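PDB 3LE2: serpin-ZX from Arabidopsis thaliana, which inhibits metacaspase-9 by cleavage of its own reactive centre loop and covalent binding to the protease, and limits the activity of RD21A, restraining programmed cell death. Local coordinates for residues A[40-45]-A[118-123]. Sequence-based numbering, arbitrary orientation.
Sequences INVVLS and DSYKAA
Asn41 O is held by two donors of Ser45, the residue whose CB touches the phenol end of Tyr120 across the contact. Ser45 N makes the ordinary helical bond, 2.9 Å to Asn41 O, and Ser45 OG adds a second, 2.8 Å to Asn41 O, from the opposite face of the carbonyl plane, tilted 27° from it. Within the serpin fold, Ser45 illustrates how the methylene of a polar residue can serve as packing surface: its CB points toward the tyrosine, while chi1 of -59° sets OG beside the backbone N, where it reaches Asn41 O. Helix 37-49 here meets the loop that leads from helix 110-119 into strand 123-127, close to helix 68-83, on whose Ser75 both Val42 and Tyr120 also rest. Ser45 CB lies 3.3 Å from Tyr120 OH, an apolar contact, and Val42 O is 4.0 Å from Tyr120 CE1; both approach the ring obliquely. The phenol oxygen has its polar partner elsewhere, in a hydrogen bond with Asn72 OD1, which probably helps hold the far end of the ring in this buried site. Nearer the root of the ring, Val42, running past Tyr120 in the opposite direction, sets its CG1 methyl 4.1 Å from Tyr120 CD1.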
loop_
_atom_site.group_PDB
_atom_site.type_symbol
_atom_site.label_atom_id
_atom_site.label_comp_id
_atom_site.label_asym_id
_atom_site.label_seq_id
_atom_site.Cartn_x
_atom_site.Cartn_y
_atom_site.Cartn_z
ATOM N N ILE A 40 3.481 6.311 -0.208
ATOM C CA ILE A 40 3.904 7.083 -1.364
ATOM C C ILE A 40 3.445 8.523 -1.177
ATOM O O ILE A 40 4.198 9.470 -1.420
ATOM C CB ILE A 40 3.283 6.550 -2.670
ATOM C CG1 ILE A 40 3.707 5.102 -2.928
ATOM C CG2 ILE A 40 3.693 7.444 -3.845
ATOM C CD1 ILE A 40 5.155 4.979 -3.251
ATOM N N ASN A 41 2.193 8.678 -0.755
ATOM C CA ASN A 41 1.586 10.001 -0.606
ATOM C C ASN A 41 2.204 10.786 0.541
ATOM O O ASN A 41 2.238 12.019 0.503
ATOM C CB ASN A 41 0.059 9.900 -0.463
ATOM C CG ASN A 41 -0.616 9.504 -1.772
ATOM O OD1 ASN A 41 0.028 9.468 -2.823
ATOM N ND2 ASN A 41 -1.906 9.217 -1.718
ATOM N N VAL A 42 2.706 10.061 1.544
ATOM C CA VAL A 42 3.510 10.662 2.616
ATOM C C VAL A 42 4.812 11.280 2.075
ATOM O O VAL A 42 5.199 12.374 2.475
ATOM C CB VAL A 42 3.868 9.639 3.699
ATOM C CG1 VAL A 42 5.058 10.133 4.521
ATOM C CG2 VAL A 42 2.667 9.351 4.594
ATOM N N VAL A 43 5.477 10.581 1.161
ATOM C CA VAL A 43 6.661 11.139 0.510
ATOM C C VAL A 43 6.332 12.384 -0.327
ATOM O O VAL A 43 7.018 13.411 -0.232
ATOM C CB VAL A 43 7.374 10.103 -0.384
ATOM C CG1 VAL A 43 8.572 10.740 -1.056
ATOM C CG2 VAL A 43 7.813 8.911 0.440
ATOM N N LEU A 44 5.287 12.284 -1.149
ATOM C CA LEU A 44 4.865 13.398 -1.996
ATOM C C LEU A 44 4.470 14.626 -1.165
ATOM O O LEU A 44 4.743 15.758 -1.565
ATOM C CB LEU A 44 3.744 12.979 -2.950
ATOM C CG LEU A 44 4.148 11.921 -3.983
ATOM C CD1 LEU A 44 2.939 11.413 -4.758
ATOM C CD2 LEU A 44 5.210 12.459 -4.949
ATOM N N SER A 45 3.860 14.396 -0.001
ATOM C CA SER A 45 3.568 15.483 0.946
ATOM C C SER A 45 4.854 16.151 1.468
ATOM O O SER A 45 4.931 17.373 1.576
ATOM C CB SER A 45 2.739 14.972 2.123
ATOM O OG SER A 45 1.507 14.420 1.690
ATOM N N ASP A 118 8.707 16.455 12.798
ATOM C CA ASP A 118 7.495 16.687 13.591
ATOM C C ASP A 118 6.202 16.161 12.960
ATOM O O ASP A 118 5.458 15.384 13.574
ATOM C CB ASP A 118 7.341 18.181 13.887
ATOM C CG ASP A 118 8.471 18.728 14.737
ATOM O OD1 ASP A 118 8.918 18.027 15.678
ATOM O OD2 ASP A 118 8.904 19.870 14.468
ATOM N N SER A 119 5.916 16.605 11.744
ATOM C CA SER A 119 4.692 16.172 11.078
ATOM C C SER A 119 4.828 14.766 10.488
ATOM O O SER A 119 3.830 14.099 10.227
ATOM C CB SER A 119 4.291 17.166 9.984
ATOM O OG SER A 119 4.035 18.461 10.513
ATOM N N TYR A 120 6.060 14.307 10.295
ATOM C CA TYR A 120 6.286 13.120 9.481
ATOM C C TYR A 120 7.094 12.026 10.162
ATOM O O TYR A 120 7.093 10.883 9.704
ATOM C CB TYR A 120 6.936 13.511 8.150
ATOM C CG TYR A 120 6.037 14.347 7.274
ATOM C CD1 TYR A 120 5.030 13.762 6.529
ATOM C CD2 TYR A 120 6.190 15.720 7.200
ATOM C CE1 TYR A 120 4.202 14.520 5.733
ATOM C CE2 TYR A 120 5.379 16.481 6.409
ATOM C CZ TYR A 120 4.378 15.879 5.679
ATOM O OH TYR A 120 3.546 16.636 4.888
ATOM N N LYS A 121 7.773 12.372 11.253
ATOM C CA LYS A 121 8.637 11.420 11.943
ATOM C C LYS A 121 9.615 10.804 10.948
ATOM O O LYS A 121 9.831 9.590 10.919
ATOM C CB LYS A 121 7.800 10.349 12.642
ATOM C CG LYS A 121 6.857 10.947 13.677
ATOM C CD LYS A 121 6.010 9.898 14.372
ATOM C CE LYS A 121 4.662 10.484 14.784
ATOM N NZ LYS A 121 4.786 11.888 15.283
ATOM N N ALA A 122 10.208 11.674 10.138
ATOM C CA ALA A 122 11.018 11.270 9.005
ATOM C C ALA A 122 12.433 11.789 9.179
ATOM O O ALA A 122 12.635 12.944 9.543
ATOM C CB ALA A 122 10.406 11.806 7.708
ATOM N N ALA A 123 13.410 10.927 8.938
ATOM C CA ALA A 123 14.811 11.304 9.063
ATOM C C ALA A 123 15.226 12.127 7.861
ATOM O O ALA A 123 14.640 12.015 6.797
ATOM C CB ALA A 123 15.678 10.062 9.161
#